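Local coordinates for protein aldo-keto reductase AKR2E4 (Bombyx mori, PDB 3WCZ) that reduces 3-dehydroecdysone and, less actively, phenylglyoxal and isatin, using NADPH but not NADH, and may take part in regulating the silkworm moult, at residues 6-11 and 16-21; 39-44 and 62-67; 141-146 and 153-158; 160-165 and 193-198. One frame throughout, in Å; residues are numbered along the deposited sequence.

Contact 1 of 4, residues 6-11 and 16-21; sequences PCIQLN and IPIVAL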
loop_
_atom_site.group_PDB
_atom_site.type_symbol
_atom_site.label_atom_id
_atom_site.label_comp_id
_atom_site.label_asym_id
_atom_site.label_seq_id
_atom_site.Cartn_x
_atom_site.Cartn_y
_atom_site.Cartn_z
ATOM N N PRO A 6 -12.886 1.141 9.570
ATOM C CA PRO A 6 -13.144 2.580 9.577
ATOM C C PRO A 6 -12.315 3.288 8.533
ATOM O O PRO A 6 -11.413 2.688 7.932
ATOM C CB PRO A 6 -12.667 3.022 10.960
ATOM C CG PRO A 6 -12.142 1.875 11.628
ATOM C CD PRO A 6 -12.116 0.703 10.747
ATOM N N CYS A 7 -12.559 4.579 8.360
ATOM C CA CYS A 7 -11.753 5.380 7.442
ATOM C C CYS A 7 -10.838 6.467 8.065
ATOM O O CYS A 7 -11.052 6.921 9.195
ATOM C CB CYS A 7 -12.690 6.031 6.459
ATOM S SG CYS A 7 -13.522 4.874 5.401
ATOM N N ILE A 8 -9.799 6.860 7.328
ATOM C CA ILE A 8 -9.102 8.129 7.566
ATOM C C ILE A 8 -9.684 9.163 6.551
ATOM O O ILE A 8 -9.953 8.840 5.378
ATOM C CB ILE A 8 -7.569 7.969 7.395
ATOM C CG1 ILE A 8 -6.963 7.109 8.520
ATOM C CG2 ILE A 8 -6.893 9.325 7.381
ATOM C CD1 ILE A 8 -5.427 6.894 8.465
ATOM N N GLN A 9 -9.977 10.377 7.002
ATOM C CA GLN A 9 -10.371 11.424 6.068
ATOM C C GLN A 9 -9.101 12.063 5.522
ATOM O O GLN A 9 -8.280 12.503 6.297
ATOM C CB GLN A 9 -11.250 12.487 6.731
ATOM C CG GLN A 9 -11.633 13.483 5.719
ATOM C CD GLN A 9 -12.626 14.546 6.174
ATOM O OE1 GLN A 9 -12.895 15.500 5.430
ATOM N NE2 GLN A 9 -13.187 14.385 7.364
ATOM N N LEU A 10 -8.929 12.061 4.196
ATOM C CA LEU A 10 -7.704 12.621 3.577
ATOM C C LEU A 10 -7.727 14.148 3.498
ATOM O O LEU A 10 -8.786 14.772 3.665
ATOM C CB LEU A 10 -7.494 12.037 2.191
ATOM C CG LEU A 10 -7.342 10.515 2.210
ATOM C CD1 LEU A 10 -7.421 9.908 0.814
ATOM C CD2 LEU A 10 -6.059 10.081 2.989
ATOM N N ASN A 11 -6.569 14.742 3.212
ATOM C CA ASN A 11 -6.487 16.192 3.119
ATOM C C ASN A 11 -7.327 16.815 1.997
ATOM O O ASN A 11 -7.504 18.036 1.981
ATOM C CB ASN A 11 -5.017 16.662 3.088
ATOM C CG ASN A 11 -4.219 16.129 1.889
ATOM O OD1 ASN A 11 -4.764 15.863 0.820
ATOM N ND2 ASN A 11 -2.911 16.007 2.073
ATOM N N ILE A 16 -10.908 7.165 3.112
ATOM C CA ILE A 16 -10.219 5.965 2.668
ATOM C C ILE A 16 -10.300 4.908 3.766
ATOM O O ILE A 16 -10.000 5.183 4.943
ATOM C CB ILE A 16 -8.776 6.306 2.341
ATOM C CG1 ILE A 16 -8.051 5.142 1.690
ATOM C CG2 ILE A 16 -8.027 6.808 3.564
ATOM C CD1 ILE A 16 -6.702 5.543 1.096
ATOM N N PRO A 17 -10.718 3.690 3.399
ATOM C CA PRO A 17 -10.737 2.632 4.414
ATOM C C PRO A 17 -9.339 2.317 4.862
ATOM O O PRO A 17 -8.434 2.241 4.023
ATOM C CB PRO A 17 -11.352 1.434 3.675
ATOM C CG PRO A 17 -12.073 2.054 2.485
ATOM C CD PRO A 17 -11.261 3.250 2.105
ATOM N N ILE A 18 -9.144 2.090 6.156
ATOM C CA ILE A 18 -7.813 2.016 6.722
ATOM C C ILE A 18 -7.152 0.627 6.713
ATOM O O ILE A 18 -6.076 0.464 7.242
ATOM C CB ILE A 18 -7.766 2.638 8.135
ATOM C CG1 ILE A 18 -8.539 1.782 9.115
ATOM C CG2 ILE A 18 -8.300 4.069 8.051
ATOM C CD1 ILE A 18 -8.638 2.461 10.461
ATOM N N VAL A 19 -7.800 -0.363 6.097
ATOM C CA VAL A 19 -7.139 -1.616 5.736
ATOM C C VAL A 19 -7.331 -1.822 4.242
ATOM O O VAL A 19 -8.440 -1.696 3.757
ATOM C CB VAL A 19 -7.706 -2.830 6.501
ATOM C CG1 VAL A 19 -6.997 -4.076 6.096
ATOM C CG2 VAL A 19 -7.612 -2.607 8.036
ATOM N N ALA A 20 -6.250 -2.129 3.528
ATOM C CA ALA A 20 -6.301 -2.453 2.107
ATOM C C ALA A 20 -5.820 -3.856 1.856
ATOM O O ALA A 20 -4.845 -4.304 2.462
ATOM C CB ALA A 20 -5.446 -1.467 1.308
ATOM N N LEU A 21 -6.496 -4.547 0.947
ATOM C CA LEU A 21 -5.979 -5.825 0.461
ATOM C C LEU A 21 -4.796 -5.613 -0.469
ATOM O O LEU A 21 -4.917 -4.902 -1.465
ATOM C CB LEU A 21 -7.054 -6.608 -0.276
ATOM C CG LEU A 21 -6.572 -7.961 -0.829
ATOM C CD1 LEU A 21 -6.354 -8.986 0.297
ATOM C CD2 LEU A 21 -7.510 -8.525 -1.856
#

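Contact 2 of 4, residues 39-44 and 62-67; sequences QAVYWA and EQVGQG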
loop_
_atom_site.group_PDB
_atom_site.type_symbol
_atom_site.label_atom_id
_atom_site.label_comp_id
_atom_site.label_asym_id
_atom_site.label_seq_id
_atom_site.Cartn_x
_atom_site.Cartn_y
_atom_site.Cartn_z
ATOM N N GLN A 39 -9.844 -14.185 -7.003
ATOM C CA GLN A 39 -10.565 -14.807 -5.902
ATOM C C GLN A 39 -10.326 -14.075 -4.584
ATOM O O GLN A 39 -11.256 -13.903 -3.792
ATOM C CB GLN A 39 -10.141 -16.277 -5.791
ATOM C CG GLN A 39 -10.954 -17.080 -4.771
ATOM C CD GLN A 39 -12.423 -17.145 -5.150
ATOM O OE1 GLN A 39 -12.766 -17.623 -6.235
ATOM N NE2 GLN A 39 -13.296 -16.621 -4.296
ATOM N N ALA A 40 -9.085 -13.646 -4.344
ATOM C CA ALA A 40 -8.757 -12.933 -3.107
ATOM C C ALA A 40 -9.514 -11.610 -3.013
ATOM O O ALA A 40 -10.010 -11.247 -1.957
ATOM C CB ALA A 40 -7.280 -12.672 -3.042
ATOM N N VAL A 41 -9.566 -10.872 -4.118
ATOM C CA VAL A 41 -10.320 -9.615 -4.149
ATOM C C VAL A 41 -11.784 -9.853 -3.819
ATOM O O VAL A 41 -12.388 -9.130 -3.005
ATOM C CB VAL A 41 -10.147 -8.905 -5.502
ATOM C CG1 VAL A 41 -11.172 -7.781 -5.693
ATOM C CG2 VAL A 41 -8.740 -8.351 -5.588
ATOM N N TYR A 42 -12.365 -10.872 -4.439
ATOM C CA TYR A 42 -13.748 -11.221 -4.139
ATOM C C TYR A 42 -13.957 -11.582 -2.668
ATOM O O TYR A 42 -14.842 -11.066 -2.006
ATOM C CB TYR A 42 -14.217 -12.361 -5.042
ATOM C CG TYR A 42 -15.692 -12.622 -4.909
ATOM C CD1 TYR A 42 -16.598 -11.962 -5.722
ATOM C CD2 TYR A 42 -16.183 -13.481 -3.926
ATOM C CE1 TYR A 42 -17.960 -12.159 -5.590
ATOM C CE2 TYR A 42 -17.538 -13.688 -3.788
ATOM C CZ TYR A 42 -18.417 -13.035 -4.637
ATOM O OH TYR A 42 -19.779 -13.229 -4.520
ATOM N N TRP A 43 -13.120 -12.479 -2.154
ATOM C CA TRP A 43 -13.228 -12.879 -0.769
ATOM C C TRP A 43 -13.062 -11.692 0.199
ATOM O O TRP A 43 -13.723 -11.602 1.235
ATOM C CB TRP A 43 -12.178 -13.932 -0.447
ATOM C CG TRP A 43 -12.549 -15.324 -0.811
ATOM C CD1 TRP A 43 -13.809 -15.827 -0.951
ATOM C CD2 TRP A 43 -11.639 -16.414 -1.024
ATOM N NE1 TRP A 43 -13.744 -17.180 -1.228
ATOM C CE2 TRP A 43 -12.430 -17.561 -1.286
ATOM C CE3 TRP A 43 -10.248 -16.535 -1.035
ATOM C CZ2 TRP A 43 -11.868 -18.807 -1.560
ATOM C CZ3 TRP A 43 -9.690 -17.786 -1.296
ATOM C CH2 TRP A 43 -10.501 -18.898 -1.557
ATOM N N ALA A 44 -12.125 -10.799 -0.126
ATOM C CA ALA A 44 -11.883 -9.633 0.719
ATOM C C ALA A 44 -13.127 -8.772 0.783
ATOM O O ALA A 44 -13.576 -8.391 1.856
ATOM C CB ALA A 44 -10.694 -8.840 0.214
ATOM N N GLU A 62 -6.022 -6.849 -14.287
ATOM C CA GLU A 62 -7.128 -7.546 -14.910
ATOM C C GLU A 62 -7.845 -8.444 -13.896
ATOM O O GLU A 62 -9.086 -8.465 -13.841
ATOM C CB GLU A 62 -6.610 -8.373 -16.098
ATOM C CG GLU A 62 -7.614 -9.339 -16.721
ATOM C CD GLU A 62 -7.025 -10.111 -17.907
ATOM O OE1 GLU A 62 -5.850 -9.864 -18.270
ATOM O OE2 GLU A 62 -7.743 -10.949 -18.490
ATOM N N GLN A 63 -7.082 -9.172 -13.088
ATOM C CA GLN A 63 -7.647 -10.053 -12.070
ATOM C C GLN A 63 -8.378 -9.239 -10.993
ATOM O O GLN A 63 -9.459 -9.612 -10.539
ATOM C CB GLN A 63 -6.567 -10.894 -11.410
ATOM C CG GLN A 63 -6.088 -12.070 -12.238
ATOM C CD GLN A 63 -5.413 -11.659 -13.529
ATOM O OE1 GLN A 63 -4.622 -10.724 -13.573
ATOM N NE2 GLN A 63 -5.742 -12.365 -14.612
ATOM N N VAL A 64 -7.782 -8.129 -10.569
ATOM C CA VAL A 64 -8.439 -7.245 -9.628
ATOM C C VAL A 64 -9.770 -6.763 -10.197
ATOM O O VAL A 64 -10.786 -6.763 -9.508
ATOM C CB VAL A 64 -7.523 -6.074 -9.254
ATOM C CG1 VAL A 64 -8.276 -5.079 -8.414
ATOM C CG2 VAL A 64 -6.287 -6.560 -8.533
ATOM N N GLY A 65 -9.760 -6.370 -11.465
ATOM C CA GLY A 65 -10.975 -5.953 -12.114
ATOM C C GLY A 65 -12.014 -7.039 -12.214
ATOM O O GLY A 65 -13.197 -6.777 -12.068
ATOM N N GLN A 66 -11.575 -8.264 -12.471
ATOM C CA GLN A 66 -12.484 -9.418 -12.505
ATOM C C GLN A 66 -13.152 -9.621 -11.143
ATOM O O GLN A 66 -14.352 -9.858 -11.083
ATOM C CB GLN A 66 -11.750 -10.701 -12.952
ATOM C CG GLN A 66 -11.347 -10.704 -14.415
ATOM C CD GLN A 66 -10.353 -11.828 -14.718
ATOM O OE1 GLN A 66 -9.689 -12.375 -13.839
ATOM N NE2 GLN A 66 -10.256 -12.185 -15.997
ATOM N N GLY A 67 -12.373 -9.552 -10.070
ATOM C CA GLY A 67 -12.891 -9.732 -8.729
ATOM C C GLY A 67 -13.868 -8.651 -8.339
ATOM O O GLY A 67 -14.930 -8.931 -7.781
#

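Contact 3 of 4, residues 141-146 and 153-158; sequences QGMQDA and RSIGVS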
loop_
_atom_site.group_PDB
_atom_site.type_symbol
_atom_site.label_atom_id
_atom_site.label_comp_id
_atom_site.label_asym_id
_atom_site.label_seq_id
_atom_site.Cartn_x
_atom_site.Cartn_y
_atom_site.Cartn_z
ATOM N N GLN A 141 2.813 16.905 -11.940
ATOM C CA GLN A 141 1.904 17.707 -12.702
ATOM C C GLN A 141 0.951 16.861 -13.548
ATOM O O GLN A 141 -0.233 17.177 -13.652
ATOM C CB GLN A 141 2.663 18.662 -13.561
ATOM C CG GLN A 141 1.716 19.505 -14.236
ATOM C CD GLN A 141 2.391 20.540 -14.986
ATOM O OE1 GLN A 141 3.587 20.792 -14.797
ATOM N NE2 GLN A 141 1.640 21.181 -15.856
ATOM N N GLY A 142 1.430 15.739 -14.085
ATOM C CA GLY A 142 0.557 14.807 -14.770
ATOM C C GLY A 142 -0.475 14.222 -13.804
ATOM O O GLY A 142 -1.606 13.974 -14.193
ATOM N N MET A 143 -0.059 13.948 -12.563
ATOM C CA MET A 143 -0.972 13.462 -11.533
ATOM C C MET A 143 -2.056 14.501 -11.246
ATOM O O MET A 143 -3.234 14.141 -11.123
ATOM C CB MET A 143 -0.234 13.100 -10.239
ATOM C CG MET A 143 0.819 12.004 -10.413
ATOM S SD MET A 143 0.200 10.350 -10.846
ATOM C CE MET A 143 -0.406 9.840 -9.233
ATOM N N GLN A 144 -1.660 15.775 -11.130
ATOM C CA GLN A 144 -2.608 16.869 -10.904
ATOM C C GLN A 144 -3.596 16.937 -12.051
ATOM O O GLN A 144 -4.782 17.128 -11.832
ATOM C CB GLN A 144 -1.855 18.197 -10.692
ATOM C CG GLN A 144 -1.119 18.237 -9.365
ATOM C CD GLN A 144 -0.214 19.416 -9.156
ATOM O OE1 GLN A 144 0.005 19.828 -7.990
ATOM N NE2 GLN A 144 0.272 20.016 -10.235
ATOM N N ASP A 145 -3.119 16.727 -13.270
ATOM C CA ASP A 145 -4.000 16.695 -14.439
ATOM C C ASP A 145 -5.020 15.539 -14.367
ATOM O O ASP A 145 -6.201 15.728 -14.658
ATOM C CB ASP A 145 -3.190 16.551 -15.733
ATOM C CG ASP A 145 -2.299 17.754 -16.046
ATOM O OD1 ASP A 145 -2.502 18.844 -15.493
ATOM O OD2 ASP A 145 -1.372 17.545 -16.867
ATOM N N ALA A 146 -4.561 14.344 -13.995
ATOM C CA ALA A 146 -5.470 13.203 -13.878
ATOM C C ALA A 146 -6.565 13.475 -12.856
ATOM O O ALA A 146 -7.708 13.078 -13.076
ATOM C CB ALA A 146 -4.725 11.964 -13.496
ATOM N N ARG A 153 -9.669 10.332 -8.107
ATOM C CA ARG A 153 -10.311 11.165 -7.094
ATOM C C ARG A 153 -9.270 11.813 -6.202
ATOM O O ARG A 153 -9.387 12.993 -5.839
ATOM C CB ARG A 153 -11.263 10.342 -6.238
ATOM C CG ARG A 153 -12.441 9.776 -6.988
ATOM C CD ARG A 153 -13.500 10.816 -7.291
ATOM N NE ARG A 153 -14.687 10.197 -7.882
ATOM C CZ ARG A 153 -14.982 10.195 -9.177
ATOM N NH1 ARG A 153 -14.188 10.795 -10.077
ATOM N NH2 ARG A 153 -16.089 9.595 -9.578
ATOM N N SER A 154 -8.254 11.042 -5.838
ATOM C CA SER A 154 -7.126 11.515 -5.030
ATOM C C SER A 154 -5.810 11.058 -5.641
ATOM O O SER A 154 -5.769 10.052 -6.336
ATOM C CB SER A 154 -7.187 10.940 -3.608
ATOM O OG SER A 154 -8.360 11.365 -2.925
ATOM N N ILE A 155 -4.751 11.797 -5.342
ATOM C CA ILE A 155 -3.425 11.507 -5.845
ATOM C C ILE A 155 -2.414 11.492 -4.710
ATOM O O ILE A 155 -2.508 12.253 -3.755
ATOM C CB ILE A 155 -2.989 12.497 -6.980
ATOM C CG1 ILE A 155 -3.114 13.966 -6.539
ATOM C CG2 ILE A 155 -3.791 12.206 -8.240
ATOM C CD1 ILE A 155 -2.519 14.897 -7.587
ATOM N N GLY A 156 -1.448 10.578 -4.803
ATOM C CA GLY A 156 -0.380 10.499 -3.823
ATOM C C GLY A 156 0.862 9.859 -4.404
ATOM O O GLY A 156 1.016 9.724 -5.633
ATOM N N VAL A 157 1.772 9.498 -3.510
ATOM C CA VAL A 157 3.052 8.959 -3.924
ATOM C C VAL A 157 3.395 7.713 -3.124
ATOM O O VAL A 157 2.711 7.366 -2.139
ATOM C CB VAL A 157 4.175 10.034 -3.785
ATOM C CG1 VAL A 157 3.888 11.221 -4.685
ATOM C CG2 VAL A 157 4.390 10.454 -2.305
ATOM N N SER A 158 4.464 7.045 -3.539
ATOM C CA SER A 158 4.933 5.861 -2.841
ATOM C C SER A 158 6.457 5.866 -2.904
ATOM O O SER A 158 7.050 6.317 -3.903
ATOM C CB SER A 158 4.348 4.631 -3.533
ATOM O OG SER A 158 4.671 3.418 -2.875
#

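Contact 4 of 4, residues 160-165 and 193-198; sequences FNATQI and VAHCQS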
loop_
_atom_site.group_PDB
_atom_site.type_symbol
_atom_site.label_atom_id
_atom_site.label_comp_id
_atom_site.label_asym_id
_atom_site.label_seq_id
_atom_site.Cartn_x
_atom_site.Cartn_y
_atom_site.Cartn_z
ATOM N N PHE A 160 8.599 7.666 -1.410
ATOM C CA PHE A 160 9.247 8.972 -1.322
ATOM C C PHE A 160 9.871 9.166 0.057
ATOM O O PHE A 160 9.227 8.919 1.084
ATOM C CB PHE A 160 8.278 10.139 -1.580
ATOM C CG PHE A 160 8.037 10.439 -3.044
ATOM C CD1 PHE A 160 7.717 9.434 -3.942
ATOM C CD2 PHE A 160 8.074 11.750 -3.514
ATOM C CE1 PHE A 160 7.477 9.727 -5.269
ATOM C CE2 PHE A 160 7.849 12.037 -4.859
ATOM C CZ PHE A 160 7.535 11.044 -5.718
ATOM N N ASN A 161 11.103 9.660 0.113
ATOM C CA ASN A 161 11.737 9.927 1.392
ATOM C C ASN A 161 11.406 11.326 1.894
ATOM O O ASN A 161 10.659 12.078 1.263
ATOM C CB ASN A 161 13.248 9.656 1.300
ATOM C CG ASN A 161 13.985 10.629 0.407
ATOM O OD1 ASN A 161 13.612 11.788 0.266
ATOM N ND2 ASN A 161 15.062 10.148 -0.204
ATOM N N ALA A 162 11.944 11.685 3.047
ATOM C CA ALA A 162 11.512 12.924 3.673
ATOM C C ALA A 162 11.872 14.152 2.849
ATOM O O ALA A 162 11.076 15.086 2.747
ATOM C CB ALA A 162 12.086 13.041 5.092
ATOM N N THR A 163 13.071 14.156 2.281
ATOM C CA THR A 163 13.513 15.279 1.457
ATOM C C THR A 163 12.637 15.421 0.220
ATOM O O THR A 163 12.304 16.534 -0.219
ATOM C CB THR A 163 15.002 15.094 1.071
ATOM O OG1 THR A 163 15.801 15.253 2.256
ATOM C CG2 THR A 163 15.427 16.106 0.019
ATOM N N GLN A 164 12.271 14.295 -0.373
ATOM C CA GLN A 164 11.418 14.300 -1.554
ATOM C C GLN A 164 10.004 14.757 -1.221
ATOM O O GLN A 164 9.385 15.493 -1.988
ATOM C CB GLN A 164 11.393 12.908 -2.190
ATOM C CG GLN A 164 12.737 12.525 -2.745
ATOM C CD GLN A 164 12.847 11.058 -3.132
ATOM O OE1 GLN A 164 12.189 10.176 -2.564
ATOM N NE2 GLN A 164 13.683 10.790 -4.110
ATOM N N ILE A 165 9.488 14.336 -0.079
ATOM C CA ILE A 165 8.185 14.793 0.368
ATOM C C ILE A 165 8.200 16.317 0.576
ATOM O O ILE A 165 7.297 17.016 0.089
ATOM C CB ILE A 165 7.752 14.074 1.655
ATOM C CG1 ILE A 165 7.344 12.637 1.364
ATOM C CG2 ILE A 165 6.614 14.823 2.332
ATOM C CD1 ILE A 165 6.103 12.486 0.517
ATOM N N VAL A 193 7.477 8.596 8.912
ATOM C CA VAL A 193 6.054 8.600 9.241
ATOM C C VAL A 193 5.667 9.892 9.960
ATOM O O VAL A 193 4.681 10.552 9.613
ATOM C CB VAL A 193 5.662 7.366 10.054
ATOM C CG1 VAL A 193 4.293 7.525 10.645
ATOM C CG2 VAL A 193 5.730 6.137 9.188
ATOM N N ALA A 194 6.450 10.266 10.960
ATOM C CA ALA A 194 6.172 11.496 11.701
ATOM C C ALA A 194 6.200 12.713 10.775
ATOM O O ALA A 194 5.361 13.608 10.871
ATOM C CB ALA A 194 7.155 11.665 12.846
ATOM N N HIS A 195 7.176 12.763 9.872
ATOM C CA HIS A 195 7.283 13.876 8.930
ATOM C C HIS A 195 6.026 13.965 8.075
ATOM O O HIS A 195 5.421 15.031 7.921
ATOM C CB HIS A 195 8.530 13.631 8.087
ATOM C CG HIS A 195 8.834 14.703 7.093
ATOM N ND1 HIS A 195 9.201 15.982 7.457
ATOM C CD2 HIS A 195 8.878 14.665 5.748
ATOM C CE1 HIS A 195 9.444 16.685 6.364
ATOM N NE2 HIS A 195 9.257 15.906 5.317
ATOM N N CYS A 196 5.631 12.851 7.481
ATOM C CA CYS A 196 4.450 12.866 6.631
ATOM C C CYS A 196 3.217 13.284 7.415
ATOM O O CYS A 196 2.440 14.134 6.966
ATOM C CB CYS A 196 4.239 11.504 5.976
ATOM S SG CYS A 196 5.507 11.096 4.735
ATOM N N GLN A 197 3.022 12.694 8.582
ATOM C CA GLN A 197 1.839 13.007 9.370
ATOM C C GLN A 197 1.816 14.467 9.771
ATOM O O GLN A 197 0.738 15.097 9.754
ATOM C CB GLN A 197 1.758 12.078 10.568
ATOM C CG GLN A 197 1.427 10.639 10.145
ATOM C CD GLN A 197 1.398 9.663 11.299
ATOM O OE1 GLN A 197 1.971 9.912 12.364
ATOM N NE2 GLN A 197 0.741 8.519 11.076
ATOM N N SER A 198 2.975 15.023 10.091
ATOM C CA SER A 198 3.030 16.441 10.455
ATOM C C SER A 198 2.565 17.341 9.312
ATOM O O SER A 198 2.111 18.479 9.560
ATOM C CB SER A 198 4.427 16.867 10.894
ATOM O OG SER A 198 5.318 17.014 9.789
#

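Contact 1 of 4, residues 6-11 and 16-21
Ile-18 meets the facing segment with both of its branches: CG2 presses on Ile-8 CG1 at 3.4 Å, tighter than ordinary carbon packing, and CD1 lies 3.7 Å from Pro-6 CG. The two isoleucine side chains cross at about a right angle. Placing CG1 between the backbone N and the carbonyl carbon (chi1 69°) swings that branch along Pro-6 O to the pyrrolidine ring, leaving CG2 3.2 Å from Ile-8 N. Cutting Ile-18 back to an alanine would probably leave Pro-6 and Ile-8 without the apolar surface that joins them. Strands 7-9 and 15-17 form the antiparallel beta hairpin that in aldo-keto reductases closes the N-terminal end of the barrel. Ile-8 and Ile-16 are its hydrogen-bonded pair, with Ile-8 N to Ile-16 O at 2.9 Å and Ile-16 N to Ile-8 O at 3.0 Å. Ile-18 N adds a bond to Pro-6 O at 2.9 Å. Between them, Cys-7 and Pro-17 make a non-hydrogen-bonded pair with diverging side chains, and their CA atoms stand 4.2 Å apart. Farther along, Ile-16 CG2 meets Leu-10 CD2 at 3.9 Å, and both residues also touch Ile-178 on strand 178-182.

Contact 2 of 4, residues 39-44 and 62-67
Val-41 supplies most of the touching atoms from helix 35-46. Its CG1 methyl lies 3.9 Å from Gly-67 C and 4.0 Å from Val-64 O, lodged against the backbone of helix 61-73, while its CG2 faces Val-64 CG2 at 4.2 Å. With CG1 anti to the backbone N (chi1 166°), one methyl is directed at the partner's main chain and the other at its valine. Beside this, the Tyr-42 ring presents its edge to Gly-67 O, which sits near the ring plane, 4.0 Å from CD1.

The absence of a side chain at Gly-67 is what permits the approach: a beta carbon built there would fall 2.9 Å from Val-41 CB, a clash. The CA atoms of Tyr-42 and Gly-67 are accordingly only 4.9 Å apart, and the axes of the two short segments approach to 7.9 Å, inclined by 37° and running in the same general direction. All the contacts across are apolar or carbon to oxygen. The phenol is held farther out, where its OH is hydrogen-bonded to Asn-74 ND2.

In the (beta/alpha)8 barrel these are outer helices flanking strand 51-53 in sequence. The apolar seam is extended by Val-41 touching Ile-68 and Val-64 touching Val-37, and Val-64 also packs on Thr-54 and lies about 4 Å, side chain to side chain, from the NADP-binding Thr-23. Ala-40, Trp-43 and Ala-44 of helix 35-46 lean instead on Ile-266 of helix 263-270.

Contact 3 of 4, residues 141-146 and 153-158
Met-143 and Ile-155 bring the two backbones closest, 6.5 Å between CA atoms, where helix segment 141-146 runs roughly antiparallel to strand 155-158, at 145° and with 9.0 Å between axes. This is the usual layering of a (beta/alpha)8 barrel, with helix 136-148 outside and strand 152-158, which follows it, in the wall.

Ile-155 carries most of the strand's side of the contact. Its CG1 stands between the backbone N and the carbonyl carbon (chi1 54°), and the two branches then lie against the backbone and CB of Met-143 and the start of Gln-144: CG2 lies 3.5 Å from Met-143 O, and CD1 is 3.9 Å from Met-143 CB and 3.7 Å from Gln-144 N. The Gln-144 side chain passes at about a right angle to that of Ile-155, its CG 4.0 Å from CD1. Beyond CG it extends away to its amide, whose OE1 accepts weak hydrogen bonds from Tyr-173 N and Ile-174 N. Met-143 takes the other direction: bent at both chi2 and chi3, it folds its terminal CE to 3.9 Å from Gly-156 O.

At the far end of the strand, Ser-158 OG is hydrogen-bonded to the O7N atom of NADP and to Gln-180 O. The helix contact itself is hydrocarbon set against hydrocarbon and backbone, with no polar pairing between the segments; the backbone of Gly-156 bonds instead to Tyr-117 of strand 114-119, and that of Ile-155 to Val-177, just ahead of strand 178-182. Helix and strand are therefore matched here by shape and burial, not by directional bonds.

Contact 4 of 4, residues 160-165 and 193-198
The imidazole of His-195 is approached obliquely by both Ala-162 O and Ile-165 CG2, while Ala-162 CB lies 3.7 Å from its CD2. A second ring, Phe-160, is turned away from this contact and packs edge-to-face with Tyr-136. The helices being joined, 162-170 and 190-198, are neighbours on the outside of the (beta/alpha)8 barrel, separated in sequence by strand 178-182.

With CG anti to the backbone N (chi1 -178°), the histidine ring extends across to the first turn of helix 162-170. There NE2 gives Ala-162 O a weak hydrogen bond of 3.3 Å, well bent, with 124° at the hydrogen. Thr-166 OG1 is a partner of both atoms, bonded to Ala-162 O and weakly to NE2. Ile-165 runs past His-195 in the opposite sense, its CG2 4.1 Å from CD2, and its CG1 meets Cys-196 SG at 4.1 Å. Ile-165 and Cys-196 both rest on Asn-179 of the barrel strand. Shortening His-195 to an alanine would probably open a gap beside Ala-162 CB and cost Ala-162 O its weak bond from the facing helix.

The start of helix 162-170 is fixed by a capping box: Gln-164 N bonds to Asn-161 OD1 at 2.9 Å, and Asn-161 N returns one to Gln-164 OE1 at 2.9 Å. On the other helix, Ser-198 OG donates back to His-195 O at 2.7 Å.

Contacts 2 and 3 are buried, whereas contacts 1 and 4 are partly exposed. The buried two are apolar; contact 1, between paired strands, adds backbone bonds to its packing, and contact 4 mixes packing with one weak side-chain bond. Contacts 2 and 4 each join neighbouring outer helices but lie on opposite sides of the chain's centre, about 32 Å between contact centres. Contact 3 instead ties a helix to the barrel wall. It touches contact 4 where Val-157 CG2 meets Ile-165 CD1. Contact 1 touches contacts 2 and 3, with Leu-21 packing on Ala-40, Val-41 and Ala-44 of contact 2 and Leu-10 on Ser-154 of contact 3.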